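Local coordinates for glucosamine kinase (Streptacidiphilus jiangxiensis, PDB 6HWJ), which catalyses the ATP-dependent, magnesium-requiring phosphorylation of D-glucosamine to D-glucosamine 6-phosphate, and acts on glucose to a lesser extent, at residues 378-383 with 390-395; 228-233 with 293-298. One frame throughout, in Å; residues are numbered along the deposited sequence.

From the N terminus, the chain first passes through the β-rich part of the enzyme and then enters its helical part. Helix 212-234 supplies the first half of contact 2. The chain leaves for 59 mostly helical residues and returns at strand 293-295, where residues 295-298 settle against that helix, with H298 close to the magnesium and D-glucosamine sites. Contact 1 opens later, near the C-terminal end of helix 362-386, and closes after a gap of only six residues. The two contacts therefore run in series, neither nested nor crossed. In space they adjoin, with centres about 11 Å apart: the hydroxyl of Y380 bonds to the imidazole of H230, and L392 packs on the same histidine.

Contact 1 (378-383 with 390-395); sequences DAYRTT and DDLFDD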
ATOM      1  N   ASP A 378     -17.246   6.229  14.022  1.00 34.03           N
ATOM      2  CA  ASP A 378     -18.579   6.783  13.794  1.00 35.83           C
ATOM      3  C   ASP A 378     -18.741   7.255  12.353  1.00 31.58           C
ATOM      4  O   ASP A 378     -19.739   6.941  11.688  1.00 29.47           O
ATOM      5  CB  ASP A 378     -18.846   7.927  14.773  1.00 46.89           C
ATOM      6  CG  ASP A 378     -19.030   7.442  16.197  1.00 62.05           C
ATOM      7  OD1 ASP A 378     -19.047   6.209  16.421  1.00 67.29           O
ATOM      8  OD2 ASP A 378     -19.157   8.293  17.100  1.00 69.24           O
ATOM      9  N   ALA A 379     -17.759   8.005  11.846  1.00 28.66           N
ATOM     10  CA  ALA A 379     -17.811   8.450  10.457  1.00 28.35           C
ATOM     11  C   ALA A 379     -17.791   7.269   9.502  1.00 27.87           C
ATOM     12  O   ALA A 379     -18.537   7.239   8.517  1.00 28.20           O
ATOM     13  CB  ALA A 379     -16.644   9.398  10.180  1.00 28.81           C
ATOM     14  N   TYR A 380     -16.940   6.277   9.778  1.00 28.52           N
ATOM     15  CA  TYR A 380     -16.868   5.093   8.930  1.00 27.83           C
ATOM     16  C   TYR A 380     -18.204   4.361   8.884  1.00 28.25           C
ATOM     17  O   TYR A 380     -18.706   4.032   7.800  1.00 28.72           O
ATOM     18  CB  TYR A 380     -15.742   4.186   9.431  1.00 28.14           C
ATOM     19  CG  TYR A 380     -15.561   2.893   8.652  1.00 29.49           C
ATOM     20  CD1 TYR A 380     -14.914   2.880   7.424  1.00 25.28           C
ATOM     21  CD2 TYR A 380     -16.023   1.683   9.176  1.00 32.68           C
ATOM     22  CE1 TYR A 380     -14.741   1.683   6.714  1.00 25.75           C
ATOM     23  CE2 TYR A 380     -15.863   0.489   8.489  1.00 31.45           C
ATOM     24  CZ  TYR A 380     -15.222   0.484   7.266  1.00 28.11           C
ATOM     25  OH  TYR A 380     -15.084  -0.698   6.600  1.00 29.42           O
ATOM     26  N   ARG A 381     -18.798   4.101  10.046  1.00 31.15           N
ATOM     27  CA  ARG A 381     -20.094   3.419  10.098  1.00 31.23           C
ATOM     28  C   ARG A 381     -21.188   4.243   9.435  1.00 35.18           C
ATOM     29  O   ARG A 381     -21.994   3.715   8.657  1.00 36.03           O
ATOM     30  CB  ARG A 381     -20.492   3.119  11.547  1.00 35.66           C
ATOM     31  CG  ARG A 381     -19.759   1.942  12.186  1.00 38.65           C
ATOM     32  CD  ARG A 381     -20.479   1.479  13.448  1.00 42.19           C
ATOM     33  NE  ARG A 381     -19.860   0.305  14.051  1.00 43.95           N
ATOM     34  CZ  ARG A 381     -19.004   0.348  15.069  1.00 47.91           C
ATOM     35  NH1 ARG A 381     -18.651   1.511  15.608  1.00 49.67           N
ATOM     36  NH2 ARG A 381     -18.497  -0.774  15.548  1.00 48.29           N
ATOM     37  N   THR A 382     -21.241   5.549   9.737  1.00 34.66           N
ATOM     38  CA  THR A 382     -22.259   6.406   9.128  1.00 35.57           C
ATOM     39  C   THR A 382     -22.127   6.422   7.609  1.00 32.50           C
ATOM     40  O   THR A 382     -23.128   6.359   6.889  1.00 31.09           O
ATOM     41  CB  THR A 382     -22.160   7.824   9.686  1.00 38.01           C
ATOM     42  OG1 THR A 382     -22.274   7.789  11.106  1.00 38.58           O
ATOM     43  CG2 THR A 382     -23.279   8.711   9.136  1.00 39.97           C
ATOM     44  N   THR A 383     -20.898   6.512   7.102  1.00 30.73           N
ATOM     45  CA  THR A 383     -20.699   6.539   5.653  1.00 28.95           C
ATOM     46  C   THR A 383     -21.038   5.196   5.015  1.00 30.80           C
ATOM     47  O   THR A 383     -21.742   5.148   3.988  1.00 30.25           O
ATOM     48  CB  THR A 383     -19.273   6.966   5.333  1.00 31.23           C
ATOM     49  OG1 THR A 383     -19.042   8.280   5.855  1.00 31.45           O
ATOM     50  CG2 THR A 383     -19.031   6.989   3.816  1.00 33.78           C
ATOM     51  N   ASP A 390     -23.212  -1.491   4.843  1.00 38.35           N
ATOM     52  CA  ASP A 390     -22.963  -1.753   6.258  1.00 44.49           C
ATOM     53  C   ASP A 390     -22.324  -3.122   6.486  1.00 41.62           C
ATOM     54  O   ASP A 390     -21.496  -3.288   7.395  1.00 38.20           O
ATOM     55  CB  ASP A 390     -24.271  -1.676   7.055  1.00 55.13           C
ATOM     56  CG  ASP A 390     -25.108  -0.463   6.703  1.00 63.32           C
ATOM     57  OD1 ASP A 390     -25.672  -0.423   5.589  1.00 65.48           O
ATOM     58  OD2 ASP A 390     -25.200   0.447   7.546  1.00 67.34           O
ATOM     59  N   ASP A 391     -22.707  -4.119   5.683  1.00 42.98           N
ATOM     60  CA  ASP A 391     -22.400  -5.511   5.986  1.00 48.48           C
ATOM     61  C   ASP A 391     -20.967  -5.923   5.651  1.00 42.77           C
ATOM     62  O   ASP A 391     -20.587  -7.061   5.948  1.00 39.80           O
ATOM     63  CB  ASP A 391     -23.375  -6.433   5.236  1.00 63.22           C
ATOM     64  CG  ASP A 391     -23.503  -6.080   3.763  1.00 76.70           C
ATOM     65  OD1 ASP A 391     -22.776  -5.176   3.293  1.00 80.32           O
ATOM     66  OD2 ASP A 391     -24.340  -6.704   3.075  1.00 82.72           O
ATOM     67  N   LEU A 392     -20.160  -5.056   5.036  1.00 34.04           N
ATOM     68  CA  LEU A 392     -18.776  -5.435   4.804  1.00 34.70           C
ATOM     69  C   LEU A 392     -17.923  -5.286   6.051  1.00 32.61           C
ATOM     70  O   LEU A 392     -16.823  -5.852   6.107  1.00 36.32           O
ATOM     71  CB  LEU A 392     -18.196  -4.604   3.651  1.00 37.79           C
ATOM     72  CG  LEU A 392     -18.104  -3.102   3.793  1.00 42.68           C
ATOM     73  CD1 LEU A 392     -16.833  -2.687   4.515  1.00 44.71           C
ATOM     74  CD2 LEU A 392     -18.185  -2.459   2.407  1.00 41.29           C
ATOM     75  N   PHE A 393     -18.417  -4.578   7.061  1.00 30.21           N
ATOM     76  CA  PHE A 393     -17.673  -4.320   8.293  1.00 33.60           C
ATOM     77  C   PHE A 393     -18.189  -5.247   9.392  1.00 35.54           C
ATOM     78  O   PHE A 393     -19.334  -5.121   9.825  1.00 38.39           O
ATOM     79  CB  PHE A 393     -17.802  -2.845   8.687  1.00 33.74           C
ATOM     80  CG  PHE A 393     -17.074  -2.489   9.965  1.00 34.06           C
ATOM     81  CD1 PHE A 393     -15.760  -2.883  10.162  1.00 32.53           C
ATOM     82  CD2 PHE A 393     -17.706  -1.761  10.956  1.00 33.78           C
ATOM     83  CE1 PHE A 393     -15.100  -2.573  11.322  1.00 31.78           C
ATOM     84  CE2 PHE A 393     -17.033  -1.438  12.125  1.00 34.96           C
ATOM     85  CZ  PHE A 393     -15.732  -1.845  12.306  1.00 32.75           C
ATOM     86  N   ASP A 394     -17.348  -6.193   9.821  1.00 32.16           N
ATOM     87  CA  ASP A 394     -17.650  -7.093  10.947  1.00 34.02           C
ATOM     88  C   ASP A 394     -16.822  -6.619  12.141  1.00 33.68           C
ATOM     89  O   ASP A 394     -15.624  -6.919  12.237  1.00 30.96           O
ATOM     90  CB  ASP A 394     -17.333  -8.535  10.576  1.00 33.74           C
ATOM     91  CG  ASP A 394     -17.775  -9.538  11.646  1.00 37.70           C
ATOM     92  OD1 ASP A 394     -18.127  -9.118  12.771  1.00 36.13           O
ATOM     93  OD2 ASP A 394     -17.736 -10.751  11.359  1.00 35.48           O
ATOM     94  N   ASP A 395     -17.460  -5.872  13.051  1.00 34.93           N
ATOM     95  CA  ASP A 395     -16.724  -5.240  14.139  1.00 36.33           C
ATOM     96  C   ASP A 395     -16.384  -6.209  15.266  1.00 33.88           C
ATOM     97  O   ASP A 395     -15.676  -5.824  16.205  1.00 32.80           O
ATOM     98  CB  ASP A 395     -17.490  -4.034  14.692  1.00 41.18           C
ATOM     99  CG  ASP A 395     -18.895  -4.378  15.131  1.00 47.65           C
ATOM    100  OD1 ASP A 395     -19.218  -5.578  15.248  1.00 48.74           O
ATOM    101  OD2 ASP A 395     -19.676  -3.430  15.339  1.00 48.94           O
TER
HETATM  102  O   HOH W   1     -22.708   0.971   9.173  1.00 41.23           O
HETATM  103  O   HOH W   2     -20.768  -1.863  12.639  1.00 42.01           O
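This is a short-range helix-to-loop contact in the helical part of a bilobal kinase fold: Y380 and R381, near the end of helix 362-386, meet F393 and D395 of the connection to helix 398-416. Six residues separate the segments, and the returning chain begins with a short 3-10 segment, 390-392. An edge-to-face (T-shaped) aromatic pair forms the middle of the contact. Y380 presents its CE2 edge to one face of F393, with planes at 88° and CE2 3.5 Å from F393 CG, offset from the ring centre toward the rim. In both residues CB already points from CA toward the other segment, and CG, anti to the backbone N, is carried further that way. Beyond the ring, Y380 OH lies 3.4 Å from the L392 methyl CD1, while its hydrogen bond goes to H230 of helix 212-234. Side chains of helix 335-356, among them A335 and A336, pack beside this apolar cluster. On the opposite face of F393, the backbone N of D395 sits over the ring centre. The guanidinium of R381 comes to the rim of that ring, so that F393 CE2 lies over a guanidinium face, 3.8 Å from NH2, with the two planes 55° apart. Two waters span the segments: one donates to R381 O and D390 OD2, while the other accepts from R381 NE and donates weakly to D395 OD2. The salt bridge completes the contact: R381 NH2 gives a bent bond (149°) to the anti lone pair of D395 OD2, 2.9 Å away.

Contact 2 (228-233 with 293-298); sequences RMHAAL and PLIDVH
L233 lays its side chain against the peptide carbonyl of D296, with CB and CD1 each 3.2 Å from D296 O. That oxygen is buried here and has no polar partner in the model. CD1 continues along the loop to within 4.0 Å of V297 CA. One turn earlier in helix 212-234, M229 runs extended as far as SD and then bends (chi3 77°), bringing CE to 3.9 Å from H298 CB; the sulfur meets the imidazole only obliquely. I295 CD1 lies against the helix at H230, 4.1 Å from H230 O and 4.2 Å from H230 CB; NE2 of the H230 ring bonds to D338 OD2, and ND1 to Y380. Polar traffic between the segments is indirect: one water donates to L233 O and accepts from D296 N, at 2.9 Å from the latter. The D296 carboxylate is shared by two salt bridges, OD2 to R236 and OD1 to R332. H298 is held at both ring nitrogens, ND1 by the backbone N of D300 and NE2 by V316 O. Helix 212-234 thus backs the entry to the His-Gly-Asp loop, a motif of the catalytic loop in aminoglycoside phosphotransferase-like kinases, whose D300 binds D-glucosamine here.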
ATOM      1  N   ARG A 228     -15.816   5.015   1.971  1.00 23.69           N
ATOM      2  CA  ARG A 228     -15.979   5.189   0.532  1.00 25.38           C
ATOM      3  C   ARG A 228     -15.066   4.233  -0.233  1.00 27.59           C
ATOM      4  O   ARG A 228     -15.464   3.657  -1.259  1.00 23.86           O
ATOM      5  CB  ARG A 228     -15.678   6.637   0.138  1.00 26.78           C
ATOM      6  CG  ARG A 228     -16.683   7.659   0.669  1.00 28.10           C
ATOM      7  CD  ARG A 228     -16.178   9.088   0.435  1.00 27.55           C
ATOM      8  NE  ARG A 228     -17.207  10.069   0.797  1.00 26.22           N
ATOM      9  CZ  ARG A 228     -17.004  11.384   0.850  1.00 30.03           C
ATOM     10  NH1 ARG A 228     -15.801  11.893   0.593  1.00 29.14           N
ATOM     11  NH2 ARG A 228     -18.000  12.191   1.177  1.00 29.42           N
ATOM     12  N   MET A 229     -13.824   4.100   0.224  1.00 23.33           N
ATOM     13  CA  MET A 229     -12.871   3.174  -0.386  1.00 27.93           C
ATOM     14  C   MET A 229     -13.402   1.741  -0.337  1.00 28.25           C
ATOM     15  O   MET A 229     -13.464   1.054  -1.370  1.00 27.79           O
ATOM     16  CB  MET A 229     -11.523   3.292   0.336  1.00 24.35           C
ATOM     17  CG  MET A 229     -10.401   2.441  -0.245  1.00 27.97           C
ATOM     18  SD  MET A 229      -8.869   2.614   0.728  1.00 25.93           S
ATOM     19  CE  MET A 229      -9.259   1.598   2.149  1.00 29.60           C
ATOM     20  N   HIS A 230     -13.836   1.286   0.849  1.00 26.43           N
ATOM     21  CA  HIS A 230     -14.310  -0.094   0.969  1.00 29.16           C
ATOM     22  C   HIS A 230     -15.576  -0.336   0.151  1.00 27.81           C
ATOM     23  O   HIS A 230     -15.727  -1.390  -0.474  1.00 29.16           O
ATOM     24  CB  HIS A 230     -14.549  -0.449   2.438  1.00 25.50           C
ATOM     25  CG  HIS A 230     -13.297  -0.643   3.220  1.00 26.82           C
ATOM     26  ND1 HIS A 230     -13.265  -0.594   4.599  1.00 29.52           N
ATOM     27  CD2 HIS A 230     -12.030  -0.896   2.823  1.00 25.86           C
ATOM     28  CE1 HIS A 230     -12.030  -0.809   5.008  1.00 29.20           C
ATOM     29  NE2 HIS A 230     -11.263  -0.988   3.947  1.00 27.00           N
ATOM     30  N   ALA A 231     -16.499   0.620   0.145  1.00 28.91           N
ATOM     31  CA  ALA A 231     -17.727   0.450  -0.622  1.00 32.19           C
ATOM     32  C   ALA A 231     -17.422   0.247  -2.097  1.00 30.04           C
ATOM     33  O   ALA A 231     -18.068  -0.564  -2.766  1.00 30.92           O
ATOM     34  CB  ALA A 231     -18.651   1.654  -0.422  1.00 34.25           C
ATOM     35  N   ALA A 232     -16.441   0.976  -2.624  1.00 29.13           N
ATOM     36  CA  ALA A 232     -16.074   0.827  -4.022  1.00 30.13           C
ATOM     37  C   ALA A 232     -15.369  -0.499  -4.268  1.00 31.18           C
ATOM     38  O   ALA A 232     -15.647  -1.177  -5.262  1.00 31.40           O
ATOM     39  CB  ALA A 232     -15.159   1.985  -4.465  1.00 29.65           C
ATOM     40  N   LEU A 233     -14.427  -0.868  -3.396  1.00 28.70           N
ATOM     41  CA  LEU A 233     -13.715  -2.128  -3.570  1.00 27.43           C
ATOM     42  C   LEU A 233     -14.667  -3.306  -3.445  1.00 29.82           C
ATOM     43  O   LEU A 233     -14.547  -4.301  -4.175  1.00 33.71           O
ATOM     44  CB  LEU A 233     -12.581  -2.228  -2.548  1.00 24.54           C
ATOM     45  CG  LEU A 233     -11.487  -1.175  -2.637  1.00 25.60           C
ATOM     46  CD1 LEU A 233     -10.527  -1.318  -1.484  1.00 27.83           C
ATOM     47  CD2 LEU A 233     -10.725  -1.205  -3.972  1.00 26.70           C
ATOM     48  N   PRO A 293     -17.107 -11.548   6.051  1.00 37.60           N
ATOM     49  CA  PRO A 293     -16.856 -11.231   4.635  1.00 34.76           C
ATOM     50  C   PRO A 293     -15.443 -10.731   4.392  1.00 30.22           C
ATOM     51  O   PRO A 293     -14.948  -9.849   5.100  1.00 31.88           O
ATOM     52  CB  PRO A 293     -17.895 -10.143   4.320  1.00 34.90           C
ATOM     53  CG  PRO A 293     -18.132  -9.475   5.638  1.00 38.05           C
ATOM     54  CD  PRO A 293     -18.033 -10.582   6.681  1.00 37.94           C
ATOM     55  N   LEU A 294     -14.801 -11.293   3.372  1.00 30.29           N
ATOM     56  CA  LEU A 294     -13.519 -10.788   2.873  1.00 30.20           C
ATOM     57  C   LEU A 294     -13.744 -10.056   1.551  1.00 31.38           C
ATOM     58  O   LEU A 294     -14.500 -10.537   0.691  1.00 31.86           O
ATOM     59  CB  LEU A 294     -12.519 -11.920   2.666  1.00 31.72           C
ATOM     60  CG  LEU A 294     -12.429 -12.955   3.807  1.00 31.63           C
ATOM     61  CD1 LEU A 294     -11.497 -14.109   3.416  1.00 34.05           C
ATOM     62  CD2 LEU A 294     -11.965 -12.265   5.070  1.00 30.01           C
ATOM     63  N   ILE A 295     -13.084  -8.907   1.398  1.00 29.46           N
ATOM     64  CA  ILE A 295     -13.177  -8.076   0.201  1.00 28.57           C
ATOM     65  C   ILE A 295     -11.768  -7.678  -0.234  1.00 28.34           C
ATOM     66  O   ILE A 295     -10.792  -7.881   0.484  1.00 30.59           O
ATOM     67  CB  ILE A 295     -14.033  -6.805   0.419  1.00 27.72           C
ATOM     68  CG1 ILE A 295     -13.446  -5.938   1.526  1.00 26.93           C
ATOM     69  CG2 ILE A 295     -15.494  -7.179   0.749  1.00 28.92           C
ATOM     70  CD1 ILE A 295     -13.987  -4.515   1.541  1.00 28.57           C
ATOM     71  N   ASP A 296     -11.673  -7.108  -1.429  1.00 27.42           N
ATOM     72  CA  ASP A 296     -10.457  -6.394  -1.823  1.00 27.40           C
ATOM     73  C   ASP A 296     -10.232  -5.237  -0.847  1.00 26.50           C
ATOM     74  O   ASP A 296     -11.125  -4.400  -0.655  1.00 27.85           O
ATOM     75  CB  ASP A 296     -10.597  -5.853  -3.255  1.00 27.95           C
ATOM     76  CG  ASP A 296     -10.709  -6.957  -4.303  1.00 33.76           C
ATOM     77  OD1 ASP A 296     -10.590  -8.158  -3.974  1.00 32.57           O
ATOM     78  OD2 ASP A 296     -10.948  -6.620  -5.476  1.00 34.70           O
ATOM     79  N   VAL A 297      -9.055  -5.186  -0.227  1.00 25.57           N
ATOM     80  CA  VAL A 297      -8.754  -4.173   0.768  1.00 26.06           C
ATOM     81  C   VAL A 297      -7.501  -3.406   0.336  1.00 25.92           C
ATOM     82  O   VAL A 297      -6.817  -3.776  -0.611  1.00 24.71           O
ATOM     83  CB  VAL A 297      -8.559  -4.758   2.185  1.00 26.55           C
ATOM     84  CG1 VAL A 297      -9.846  -5.401   2.695  1.00 25.33           C
ATOM     85  CG2 VAL A 297      -7.410  -5.757   2.218  1.00 27.43           C
ATOM     86  N   HIS A 298      -7.221  -2.315   1.049  1.00 24.91           N
ATOM     87  CA  HIS A 298      -5.945  -1.624   0.887  1.00 25.06           C
ATOM     88  C   HIS A 298      -4.798  -2.517   1.341  1.00 26.49           C
ATOM     89  O   HIS A 298      -3.832  -2.743   0.596  1.00 27.39           O
ATOM     90  CB  HIS A 298      -5.943  -0.301   1.677  1.00 22.96           C
ATOM     91  CG  HIS A 298      -4.693   0.503   1.504  1.00 24.65           C
ATOM     92  ND1 HIS A 298      -3.496   0.161   2.105  1.00 24.24           N
ATOM     93  CD2 HIS A 298      -4.442   1.627   0.770  1.00 24.32           C
ATOM     94  CE1 HIS A 298      -2.562   1.036   1.752  1.00 28.39           C
ATOM     95  NE2 HIS A 298      -3.109   1.935   0.942  1.00 26.42           N
TER
HETATM   96  O   HOH W   3     -13.906  -6.916  -3.242  1.00 27.50           O